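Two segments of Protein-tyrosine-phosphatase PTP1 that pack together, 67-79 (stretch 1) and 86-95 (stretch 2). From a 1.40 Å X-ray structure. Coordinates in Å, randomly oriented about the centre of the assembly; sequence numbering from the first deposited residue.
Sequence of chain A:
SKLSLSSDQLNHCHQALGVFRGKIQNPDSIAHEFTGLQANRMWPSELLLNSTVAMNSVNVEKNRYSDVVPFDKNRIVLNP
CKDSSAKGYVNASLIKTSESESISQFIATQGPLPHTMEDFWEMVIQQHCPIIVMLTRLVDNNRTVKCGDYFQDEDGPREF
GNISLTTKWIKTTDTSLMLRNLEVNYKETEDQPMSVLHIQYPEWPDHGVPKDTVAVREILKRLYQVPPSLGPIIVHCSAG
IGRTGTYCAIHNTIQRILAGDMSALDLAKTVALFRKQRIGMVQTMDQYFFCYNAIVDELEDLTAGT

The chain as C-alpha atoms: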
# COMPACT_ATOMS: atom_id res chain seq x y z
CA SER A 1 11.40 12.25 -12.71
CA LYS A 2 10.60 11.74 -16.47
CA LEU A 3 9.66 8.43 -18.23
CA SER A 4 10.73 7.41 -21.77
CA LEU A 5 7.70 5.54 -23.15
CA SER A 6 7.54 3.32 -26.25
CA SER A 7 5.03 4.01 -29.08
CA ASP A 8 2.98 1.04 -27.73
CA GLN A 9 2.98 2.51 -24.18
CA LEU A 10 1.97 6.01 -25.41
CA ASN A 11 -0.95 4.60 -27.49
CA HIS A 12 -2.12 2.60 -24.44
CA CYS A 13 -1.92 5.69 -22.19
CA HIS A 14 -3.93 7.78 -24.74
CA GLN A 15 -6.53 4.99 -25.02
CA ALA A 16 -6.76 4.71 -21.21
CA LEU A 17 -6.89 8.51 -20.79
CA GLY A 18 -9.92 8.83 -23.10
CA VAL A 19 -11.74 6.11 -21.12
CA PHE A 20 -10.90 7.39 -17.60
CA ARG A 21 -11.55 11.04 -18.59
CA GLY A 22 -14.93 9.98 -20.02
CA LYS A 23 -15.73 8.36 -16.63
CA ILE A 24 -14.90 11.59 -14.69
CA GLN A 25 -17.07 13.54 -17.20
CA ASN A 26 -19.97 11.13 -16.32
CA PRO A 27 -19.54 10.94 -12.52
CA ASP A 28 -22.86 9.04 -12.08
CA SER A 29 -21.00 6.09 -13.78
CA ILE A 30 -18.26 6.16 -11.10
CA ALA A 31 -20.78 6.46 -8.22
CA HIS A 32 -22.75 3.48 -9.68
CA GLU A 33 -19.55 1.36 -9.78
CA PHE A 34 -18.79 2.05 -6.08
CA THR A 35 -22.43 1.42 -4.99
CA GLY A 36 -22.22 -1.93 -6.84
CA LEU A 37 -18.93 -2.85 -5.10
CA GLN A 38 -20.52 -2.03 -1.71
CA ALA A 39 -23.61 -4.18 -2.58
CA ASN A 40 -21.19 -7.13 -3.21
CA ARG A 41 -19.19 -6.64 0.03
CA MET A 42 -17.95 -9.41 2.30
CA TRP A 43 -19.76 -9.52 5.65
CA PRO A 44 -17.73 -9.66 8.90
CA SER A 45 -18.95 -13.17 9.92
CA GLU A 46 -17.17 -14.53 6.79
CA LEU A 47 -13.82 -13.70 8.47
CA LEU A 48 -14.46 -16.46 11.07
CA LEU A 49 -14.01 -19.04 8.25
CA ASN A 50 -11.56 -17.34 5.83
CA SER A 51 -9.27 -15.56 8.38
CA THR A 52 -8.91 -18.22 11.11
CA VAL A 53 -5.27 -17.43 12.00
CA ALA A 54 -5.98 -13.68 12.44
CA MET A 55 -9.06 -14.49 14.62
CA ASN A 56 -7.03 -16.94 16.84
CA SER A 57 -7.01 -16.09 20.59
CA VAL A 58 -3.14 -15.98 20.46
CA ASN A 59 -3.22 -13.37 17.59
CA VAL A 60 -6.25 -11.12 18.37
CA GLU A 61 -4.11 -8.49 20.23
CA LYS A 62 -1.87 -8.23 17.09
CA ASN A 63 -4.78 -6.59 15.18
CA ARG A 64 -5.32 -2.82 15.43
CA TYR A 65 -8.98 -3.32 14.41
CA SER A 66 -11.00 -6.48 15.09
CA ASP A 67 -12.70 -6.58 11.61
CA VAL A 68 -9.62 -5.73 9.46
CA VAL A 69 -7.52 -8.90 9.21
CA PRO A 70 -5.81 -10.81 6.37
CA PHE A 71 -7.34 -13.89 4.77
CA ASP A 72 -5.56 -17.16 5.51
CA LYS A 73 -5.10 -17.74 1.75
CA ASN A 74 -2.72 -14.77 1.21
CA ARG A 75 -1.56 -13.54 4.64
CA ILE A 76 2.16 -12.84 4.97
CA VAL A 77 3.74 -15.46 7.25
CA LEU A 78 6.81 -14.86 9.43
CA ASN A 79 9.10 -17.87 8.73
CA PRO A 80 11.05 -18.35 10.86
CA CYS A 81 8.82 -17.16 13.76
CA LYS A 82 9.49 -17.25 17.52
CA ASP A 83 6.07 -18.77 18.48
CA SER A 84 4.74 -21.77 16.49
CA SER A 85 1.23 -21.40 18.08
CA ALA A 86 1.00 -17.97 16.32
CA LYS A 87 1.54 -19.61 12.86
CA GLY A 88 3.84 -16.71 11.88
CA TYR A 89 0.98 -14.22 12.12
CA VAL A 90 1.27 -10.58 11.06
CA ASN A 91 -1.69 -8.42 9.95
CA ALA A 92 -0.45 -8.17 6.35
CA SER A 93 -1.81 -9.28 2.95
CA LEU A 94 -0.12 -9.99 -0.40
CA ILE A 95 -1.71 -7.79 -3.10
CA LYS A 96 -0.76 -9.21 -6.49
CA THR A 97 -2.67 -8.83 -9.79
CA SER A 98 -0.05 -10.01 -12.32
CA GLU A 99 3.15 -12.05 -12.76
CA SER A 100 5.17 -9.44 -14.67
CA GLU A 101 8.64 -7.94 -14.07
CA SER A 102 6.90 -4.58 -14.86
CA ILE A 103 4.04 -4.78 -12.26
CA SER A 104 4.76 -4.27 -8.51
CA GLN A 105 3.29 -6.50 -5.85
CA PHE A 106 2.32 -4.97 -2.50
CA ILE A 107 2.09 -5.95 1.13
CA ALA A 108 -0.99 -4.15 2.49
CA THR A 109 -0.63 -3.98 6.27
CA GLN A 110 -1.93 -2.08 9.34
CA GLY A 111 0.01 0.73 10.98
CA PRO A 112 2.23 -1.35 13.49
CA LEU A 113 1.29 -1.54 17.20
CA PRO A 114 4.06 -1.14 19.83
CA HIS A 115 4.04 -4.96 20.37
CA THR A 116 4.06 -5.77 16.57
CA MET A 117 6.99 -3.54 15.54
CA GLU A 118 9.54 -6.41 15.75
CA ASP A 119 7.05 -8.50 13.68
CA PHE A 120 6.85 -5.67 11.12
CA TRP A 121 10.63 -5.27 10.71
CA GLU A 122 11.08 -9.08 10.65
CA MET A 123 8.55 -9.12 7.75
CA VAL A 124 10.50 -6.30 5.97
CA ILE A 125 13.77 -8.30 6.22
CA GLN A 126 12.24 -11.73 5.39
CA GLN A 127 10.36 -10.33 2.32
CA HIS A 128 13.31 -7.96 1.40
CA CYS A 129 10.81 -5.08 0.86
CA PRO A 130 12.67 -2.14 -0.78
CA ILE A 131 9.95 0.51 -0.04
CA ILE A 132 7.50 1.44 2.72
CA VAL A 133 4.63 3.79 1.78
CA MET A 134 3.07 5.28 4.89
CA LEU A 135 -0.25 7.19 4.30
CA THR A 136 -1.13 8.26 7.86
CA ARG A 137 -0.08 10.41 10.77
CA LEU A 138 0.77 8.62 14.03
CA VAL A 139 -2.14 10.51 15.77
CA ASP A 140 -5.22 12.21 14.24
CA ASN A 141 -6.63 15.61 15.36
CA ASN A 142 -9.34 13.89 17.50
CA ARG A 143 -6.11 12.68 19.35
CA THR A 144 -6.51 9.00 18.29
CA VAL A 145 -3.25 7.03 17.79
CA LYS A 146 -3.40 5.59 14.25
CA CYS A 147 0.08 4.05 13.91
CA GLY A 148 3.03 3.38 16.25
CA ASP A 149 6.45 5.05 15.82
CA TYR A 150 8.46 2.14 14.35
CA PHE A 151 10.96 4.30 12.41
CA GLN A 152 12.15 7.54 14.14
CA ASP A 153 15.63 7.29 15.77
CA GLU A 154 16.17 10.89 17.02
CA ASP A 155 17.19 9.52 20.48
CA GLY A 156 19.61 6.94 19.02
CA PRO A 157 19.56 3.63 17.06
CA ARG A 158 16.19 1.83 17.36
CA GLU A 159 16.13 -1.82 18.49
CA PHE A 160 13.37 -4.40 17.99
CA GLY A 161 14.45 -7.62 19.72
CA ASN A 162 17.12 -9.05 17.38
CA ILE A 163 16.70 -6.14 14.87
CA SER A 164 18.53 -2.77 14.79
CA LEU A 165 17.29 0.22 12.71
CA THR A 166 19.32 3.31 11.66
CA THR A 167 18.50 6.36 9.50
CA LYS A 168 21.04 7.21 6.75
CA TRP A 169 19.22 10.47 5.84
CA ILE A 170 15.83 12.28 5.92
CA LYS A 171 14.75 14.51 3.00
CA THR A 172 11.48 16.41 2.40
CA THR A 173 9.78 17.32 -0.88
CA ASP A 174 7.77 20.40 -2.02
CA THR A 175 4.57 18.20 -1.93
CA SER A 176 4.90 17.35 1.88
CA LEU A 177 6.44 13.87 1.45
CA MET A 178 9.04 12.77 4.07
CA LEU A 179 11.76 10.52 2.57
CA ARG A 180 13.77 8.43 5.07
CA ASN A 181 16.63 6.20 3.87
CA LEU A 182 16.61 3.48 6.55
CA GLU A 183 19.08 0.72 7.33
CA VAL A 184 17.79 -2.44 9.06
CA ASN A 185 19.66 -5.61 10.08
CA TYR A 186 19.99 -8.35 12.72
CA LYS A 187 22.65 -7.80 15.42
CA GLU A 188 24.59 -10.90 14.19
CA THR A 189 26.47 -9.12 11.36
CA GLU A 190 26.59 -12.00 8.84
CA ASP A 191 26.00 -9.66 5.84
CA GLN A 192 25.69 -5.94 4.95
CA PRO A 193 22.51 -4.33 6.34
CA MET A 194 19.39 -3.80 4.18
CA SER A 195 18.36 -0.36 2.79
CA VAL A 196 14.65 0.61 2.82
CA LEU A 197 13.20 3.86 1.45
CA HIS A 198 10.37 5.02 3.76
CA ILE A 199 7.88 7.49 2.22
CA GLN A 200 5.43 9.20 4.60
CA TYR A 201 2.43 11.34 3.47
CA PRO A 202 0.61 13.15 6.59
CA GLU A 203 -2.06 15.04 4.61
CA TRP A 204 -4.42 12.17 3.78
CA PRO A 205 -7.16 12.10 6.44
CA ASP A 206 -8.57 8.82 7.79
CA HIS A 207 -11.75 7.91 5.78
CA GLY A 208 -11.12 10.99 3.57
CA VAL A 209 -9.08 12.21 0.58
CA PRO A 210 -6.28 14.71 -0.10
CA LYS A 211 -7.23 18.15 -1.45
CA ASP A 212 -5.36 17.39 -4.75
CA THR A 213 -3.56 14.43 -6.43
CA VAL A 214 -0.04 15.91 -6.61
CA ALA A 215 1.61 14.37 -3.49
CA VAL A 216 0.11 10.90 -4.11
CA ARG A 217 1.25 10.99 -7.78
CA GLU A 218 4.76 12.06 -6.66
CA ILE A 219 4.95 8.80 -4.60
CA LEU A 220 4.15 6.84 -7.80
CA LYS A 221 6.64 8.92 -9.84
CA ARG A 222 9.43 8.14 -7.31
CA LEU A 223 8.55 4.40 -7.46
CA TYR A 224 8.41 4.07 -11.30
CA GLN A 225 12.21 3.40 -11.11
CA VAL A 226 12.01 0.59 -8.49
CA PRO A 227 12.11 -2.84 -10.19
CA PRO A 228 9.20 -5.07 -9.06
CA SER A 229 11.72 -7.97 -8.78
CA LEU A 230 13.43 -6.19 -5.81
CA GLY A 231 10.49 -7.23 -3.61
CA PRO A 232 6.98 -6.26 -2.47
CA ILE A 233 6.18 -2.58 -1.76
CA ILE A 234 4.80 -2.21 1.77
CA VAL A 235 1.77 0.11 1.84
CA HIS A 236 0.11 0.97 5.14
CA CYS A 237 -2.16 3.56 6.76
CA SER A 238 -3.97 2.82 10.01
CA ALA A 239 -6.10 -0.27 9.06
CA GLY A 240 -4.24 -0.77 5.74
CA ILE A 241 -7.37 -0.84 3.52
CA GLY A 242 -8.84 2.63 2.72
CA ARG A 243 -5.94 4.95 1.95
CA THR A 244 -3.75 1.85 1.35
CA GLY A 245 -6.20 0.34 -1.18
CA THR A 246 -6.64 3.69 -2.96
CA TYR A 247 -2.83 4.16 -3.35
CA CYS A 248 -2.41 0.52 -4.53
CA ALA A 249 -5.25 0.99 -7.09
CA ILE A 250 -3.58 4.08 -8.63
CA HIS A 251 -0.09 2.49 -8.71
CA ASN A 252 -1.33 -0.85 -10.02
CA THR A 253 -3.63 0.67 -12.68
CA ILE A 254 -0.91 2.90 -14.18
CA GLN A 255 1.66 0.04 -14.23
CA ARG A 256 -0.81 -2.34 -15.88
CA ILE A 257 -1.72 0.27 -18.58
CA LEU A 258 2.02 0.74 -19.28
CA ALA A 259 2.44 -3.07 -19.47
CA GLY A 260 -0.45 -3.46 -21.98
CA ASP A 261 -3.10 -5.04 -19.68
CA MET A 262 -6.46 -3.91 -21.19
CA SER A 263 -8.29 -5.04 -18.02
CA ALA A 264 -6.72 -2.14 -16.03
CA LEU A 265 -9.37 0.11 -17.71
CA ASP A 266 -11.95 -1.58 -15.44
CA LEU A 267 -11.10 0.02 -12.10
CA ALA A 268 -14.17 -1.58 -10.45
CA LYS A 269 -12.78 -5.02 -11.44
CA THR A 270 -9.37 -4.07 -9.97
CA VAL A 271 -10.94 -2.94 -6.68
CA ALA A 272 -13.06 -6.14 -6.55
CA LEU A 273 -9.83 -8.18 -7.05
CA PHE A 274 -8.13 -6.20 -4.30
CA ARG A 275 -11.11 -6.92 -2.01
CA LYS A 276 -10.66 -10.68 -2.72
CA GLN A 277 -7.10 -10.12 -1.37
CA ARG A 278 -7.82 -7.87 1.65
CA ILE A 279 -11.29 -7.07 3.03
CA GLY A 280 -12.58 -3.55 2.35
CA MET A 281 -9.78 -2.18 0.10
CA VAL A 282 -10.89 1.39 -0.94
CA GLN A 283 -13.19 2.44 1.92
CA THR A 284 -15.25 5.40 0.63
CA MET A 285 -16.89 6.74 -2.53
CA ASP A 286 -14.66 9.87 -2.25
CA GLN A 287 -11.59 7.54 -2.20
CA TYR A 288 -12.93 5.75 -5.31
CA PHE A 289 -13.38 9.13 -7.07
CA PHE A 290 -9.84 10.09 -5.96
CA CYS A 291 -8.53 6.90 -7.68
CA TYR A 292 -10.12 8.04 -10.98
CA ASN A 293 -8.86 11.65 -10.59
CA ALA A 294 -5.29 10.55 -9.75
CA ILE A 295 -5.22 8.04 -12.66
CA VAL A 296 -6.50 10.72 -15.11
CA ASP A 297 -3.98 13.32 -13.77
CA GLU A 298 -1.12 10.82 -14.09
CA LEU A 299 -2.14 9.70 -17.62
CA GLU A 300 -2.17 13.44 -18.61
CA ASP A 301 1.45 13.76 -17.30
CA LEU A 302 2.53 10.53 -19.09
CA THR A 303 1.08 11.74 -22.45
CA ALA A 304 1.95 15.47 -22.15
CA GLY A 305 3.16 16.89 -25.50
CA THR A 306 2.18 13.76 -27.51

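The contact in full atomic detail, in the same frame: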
# COMPACT_ATOMS: atom_id res chain seq x y z
N ASP A 67 -12.03 -6.15 12.86
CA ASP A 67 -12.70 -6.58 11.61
C ASP A 67 -11.81 -6.28 10.40
O ASP A 67 -12.30 -6.38 9.25
CB ASP A 67 -14.06 -5.88 11.50
CG ASP A 67 -13.99 -4.36 11.54
OD1 ASP A 67 -12.92 -3.82 11.89
OD2 ASP A 67 -15.00 -3.72 11.24
N VAL A 68 -10.54 -5.92 10.61
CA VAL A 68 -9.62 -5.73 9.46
C VAL A 68 -8.43 -6.64 9.67
O VAL A 68 -7.53 -6.36 10.48
CB VAL A 68 -9.16 -4.27 9.28
CG1 VAL A 68 -8.26 -4.17 8.05
CG2 VAL A 68 -10.36 -3.34 9.15
N VAL A 69 -8.47 -7.79 9.02
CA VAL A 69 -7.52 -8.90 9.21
C VAL A 69 -7.28 -9.50 7.83
O VAL A 69 -8.14 -9.40 6.95
CB VAL A 69 -8.06 -9.97 10.17
CG1 VAL A 69 -8.17 -9.45 11.58
CG2 VAL A 69 -9.39 -10.54 9.70
N PRO A 70 -6.10 -10.13 7.63
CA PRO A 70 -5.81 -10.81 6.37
C PRO A 70 -6.50 -12.18 6.30
O PRO A 70 -6.64 -12.85 7.30
CB PRO A 70 -4.29 -10.99 6.39
CG PRO A 70 -4.00 -11.20 7.88
CD PRO A 70 -4.98 -10.25 8.58
N PHE A 71 -6.87 -12.51 5.08
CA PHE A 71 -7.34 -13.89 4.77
C PHE A 71 -6.21 -14.88 4.97
O PHE A 71 -5.04 -14.61 4.65
CB PHE A 71 -7.83 -13.92 3.33
CG PHE A 71 -8.92 -12.94 3.01
CD1 PHE A 71 -10.05 -12.83 3.81
CD2 PHE A 71 -8.86 -12.15 1.87
CE1 PHE A 71 -11.06 -11.93 3.49
CE2 PHE A 71 -9.85 -11.23 1.56
CZ PHE A 71 -10.95 -11.13 2.37
N ASP A 72 -6.56 -16.08 5.41
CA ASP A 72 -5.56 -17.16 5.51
C ASP A 72 -4.88 -17.40 4.16
O ASP A 72 -3.67 -17.71 4.16
CB ASP A 72 -6.22 -18.46 5.99
CG ASP A 72 -6.76 -18.41 7.40
OD1 ASP A 72 -6.20 -17.68 8.23
OD2 ASP A 72 -7.72 -19.14 7.71
N LYS A 73 -5.63 -17.28 3.05
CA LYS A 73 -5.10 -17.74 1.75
C LYS A 73 -3.89 -16.91 1.30
O LYS A 73 -3.09 -17.42 0.55
CB LYS A 73 -6.19 -17.71 0.69
CG LYS A 73 -6.70 -16.33 0.32
CD LYS A 73 -7.77 -16.33 -0.77
CE LYS A 73 -8.21 -14.91 -1.12
NZ LYS A 73 -7.07 -14.10 -1.61
N ASN A 74 -3.79 -15.64 1.75
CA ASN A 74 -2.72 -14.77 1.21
C ASN A 74 -2.09 -13.93 2.31
O ASN A 74 -1.42 -12.95 1.93
CB ASN A 74 -3.21 -13.90 0.06
CG ASN A 74 -4.17 -12.82 0.54
OD1 ASN A 74 -4.96 -13.07 1.46
ND2 ASN A 74 -4.11 -11.64 -0.09
N ARG A 75 -2.22 -14.28 3.56
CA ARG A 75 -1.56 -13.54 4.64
C ARG A 75 -0.06 -13.73 4.50
O ARG A 75 0.43 -14.76 4.01
CB ARG A 75 -2.04 -13.98 6.02
CG ARG A 75 -1.67 -15.40 6.41
CD ARG A 75 -2.31 -15.80 7.72
NE ARG A 75 -1.83 -17.12 8.11
CZ ARG A 75 -0.78 -17.39 8.84
NH1 ARG A 75 -0.03 -16.40 9.34
NH2 ARG A 75 -0.44 -18.65 9.05
N ILE A 76 0.69 -12.72 4.90
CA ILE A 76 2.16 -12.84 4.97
C ILE A 76 2.54 -13.57 6.25
O ILE A 76 2.10 -13.20 7.33
CB ILE A 76 2.82 -11.45 4.92
CG1 ILE A 76 2.36 -10.65 3.70
CG2 ILE A 76 4.34 -11.57 4.98
CD1 ILE A 76 2.69 -11.29 2.34
N VAL A 77 3.34 -14.63 6.11
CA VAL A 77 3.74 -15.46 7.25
C VAL A 77 5.19 -15.14 7.62
O VAL A 77 6.07 -15.18 6.75
CB VAL A 77 3.58 -16.94 6.86
CG1 VAL A 77 3.99 -17.84 8.00
CG2 VAL A 77 2.18 -17.25 6.38
N LEU A 78 5.42 -14.93 8.89
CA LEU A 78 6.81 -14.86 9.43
C LEU A 78 7.35 -16.30 9.48
O LEU A 78 6.74 -17.15 10.15
CB LEU A 78 6.81 -14.22 10.81
CG LEU A 78 6.39 -12.75 10.84
CD1 LEU A 78 6.31 -12.28 12.27
CD2 LEU A 78 7.31 -11.87 10.01
N ASN A 79 8.47 -16.53 8.82
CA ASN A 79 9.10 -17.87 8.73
C ASN A 79 10.58 -17.63 8.52
O ASN A 79 10.98 -17.28 7.42
CB ASN A 79 8.49 -18.70 7.60
CG ASN A 79 9.02 -20.12 7.58
OD1 ASN A 79 9.90 -20.45 8.36
ND2 ASN A 79 8.47 -20.96 6.70
N ALA A 86 1.46 -19.17 17.05
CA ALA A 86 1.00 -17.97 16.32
C ALA A 86 0.93 -18.20 14.80
O ALA A 86 0.34 -17.37 14.09
CB ALA A 86 1.92 -16.82 16.61
N LYS A 87 1.52 -19.29 14.31
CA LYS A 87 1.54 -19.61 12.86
C LYS A 87 2.12 -18.42 12.07
O LYS A 87 1.65 -18.13 10.97
CB LYS A 87 0.15 -20.02 12.37
CG LYS A 87 -0.46 -21.22 13.09
CD LYS A 87 -1.78 -21.66 12.51
CE LYS A 87 -2.33 -22.92 13.15
NZ LYS A 87 -2.98 -22.63 14.44
N GLY A 88 3.13 -17.74 12.65
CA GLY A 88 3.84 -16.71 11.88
C GLY A 88 3.01 -15.46 11.63
O GLY A 88 3.30 -14.76 10.65
N TYR A 89 2.03 -15.19 12.47
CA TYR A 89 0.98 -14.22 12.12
C TYR A 89 1.49 -12.76 12.19
O TYR A 89 2.06 -12.31 13.19
CB TYR A 89 -0.23 -14.36 13.05
CG TYR A 89 -1.28 -13.36 12.70
CD1 TYR A 89 -2.02 -13.49 11.55
CD2 TYR A 89 -1.46 -12.21 13.47
CE1 TYR A 89 -2.95 -12.53 11.17
CE2 TYR A 89 -2.39 -11.24 13.10
CZ TYR A 89 -3.12 -11.39 11.95
OH TYR A 89 -4.04 -10.47 11.54
N VAL A 90 1.22 -12.05 11.12
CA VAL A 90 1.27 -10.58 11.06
C VAL A 90 0.05 -10.11 10.28
O VAL A 90 -0.40 -10.80 9.34
CB VAL A 90 2.61 -10.12 10.48
CG1 VAL A 90 2.91 -10.70 9.14
CG2 VAL A 90 2.69 -8.59 10.41
N ASN A 91 -0.52 -8.98 10.65
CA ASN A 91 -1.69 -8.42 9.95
C ASN A 91 -1.21 -7.80 8.65
O ASN A 91 -0.92 -6.59 8.61
CB ASN A 91 -2.49 -7.50 10.85
CG ASN A 91 -3.83 -7.15 10.25
OD1 ASN A 91 -3.93 -6.89 9.04
ND2 ASN A 91 -4.85 -7.11 11.09
N ALA A 92 -1.08 -8.60 7.61
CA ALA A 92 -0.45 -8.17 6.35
C ALA A 92 -0.92 -9.11 5.25
O ALA A 92 -1.00 -10.35 5.52
CB ALA A 92 1.05 -8.20 6.46
N SER A 93 -1.22 -8.55 4.10
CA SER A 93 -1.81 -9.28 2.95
C SER A 93 -0.97 -9.07 1.71
O SER A 93 -0.56 -7.93 1.42
CB SER A 93 -3.19 -8.75 2.69
OG SER A 93 -4.02 -8.87 3.82
N LEU A 94 -0.70 -10.11 0.94
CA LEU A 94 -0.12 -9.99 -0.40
C LEU A 94 -1.14 -9.50 -1.41
O LEU A 94 -2.19 -10.15 -1.60
CB LEU A 94 0.44 -11.31 -0.88
CG LEU A 94 1.17 -11.23 -2.21
CD1 LEU A 94 2.43 -10.38 -2.09
CD2 LEU A 94 1.50 -12.62 -2.71
N ILE A 95 -0.88 -8.35 -2.03
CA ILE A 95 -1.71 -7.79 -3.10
C ILE A 95 -0.95 -7.97 -4.38
O ILE A 95 0.10 -7.36 -4.58
CB ILE A 95 -2.07 -6.32 -2.84
CG1 ILE A 95 -2.55 -6.07 -1.42
CG2 ILE A 95 -3.06 -5.83 -3.88
CD1 ILE A 95 -3.80 -6.83 -1.03
O HOH W 1 -5.54 -10.99 3.08
O HOH W 2 -0.04 -13.57 8.82

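Stretches 67-79 and 86-95 of the phosphatase run in opposite senses where they pair, so that Leu78 lies across from Gly88 and Asn74 from Leu94; together they bury 782 Å² of surface. Stretch 2 opens with a type I' turn, Ala86 to Tyr89, closed by a weak backbone hydrogen bond from Tyr89 N to Ala86 O (3.2 Å). The side chain of Ala86 makes no contact with stretch 1. At Lys87 the backbone does the work: its carbonyl oxygen receives both terminal nitrogens of Arg75, with NH1 and NH2 of Arg75 each 2.9 Å from Lys87 O. The oxygen sits at the edge of the guanidinium, near its plane, where the N-H groups can reach it, while the CA-to-CB bond of Lys87 points sideways, its CB 3.6 Å from Arg75 NH2.

Gly88, the third residue of the turn, has a positive phi of 72°, a value that favours glycine. A CB here would point at stretch 1 and clash, lying 2.5 Å from Leu78 O and 2.6 Å from Val77 CG1. The bare backbone instead comes close enough for Leu78 N to donate a nearly straight hydrogen bond to Gly88 O (2.8 Å), and Gly88 CA makes a CA-H...O contact with Leu78 O at 3.4 Å.

Arg75 NH1 lies at the edge of the Tyr89 ring, 4.2 Å from Tyr89 CD1. At the far end of the ring is Pro70: Pro70 CG is 3.7 Å from Tyr89 CE1, and Pro70 CD is 3.1 Å from Tyr89 OH. Val90 turns toward stretch 1, its CG1 packing 4.3 Å from Ile76 CB and 4.4 Å from Leu78 CG. Here a water replaces direct backbone pairing: water 2 donates to Ile76 O (2.6 Å) and accepts from Val90 N (3.0 Å) and Arg75 NH1 (2.9 Å), tying the guanidinium to both backbones.

The chain turns a corner at Asn91, whose side chain reaches back to the start of stretch 1; Asn91 ND2 donates to Val68 O at 2.8 Å, almost in line. Beyond the corner, Ala92 O accepts from Ile76 N (3.0 Å) and also meets Arg75 CA in a CA-H...O contact of 3.4 Å. The methyl group of Ala92 packs against Ile76, with Ala92 CB 3.9 Å from Ile76 CG1.

Ser93 and Arg75 form an antiparallel, non-hydrogen-bonded pair, their CA atoms 4.6 Å apart. Ser93 OG lies 3.3 Å from Pro70 CB and donates to water 1 (2.7 Å); that water also accepts from Phe71 N (2.8 Å) and donates to Asn74 OD1 (2.7 Å), filling the gap between the bend of stretch 1 and the strand. Leu94 is held by Asn74 at two points: Leu94 N donates to Asn74 O (3.1 Å), and Asn74 ND2 donates to Leu94 O (2.9 Å). Its side chain adds an apolar contact, Leu94 CB to Ile76 CD1 at 3.9 Å. By Ile95 the CA-to-CB bond points away, and the contact ends.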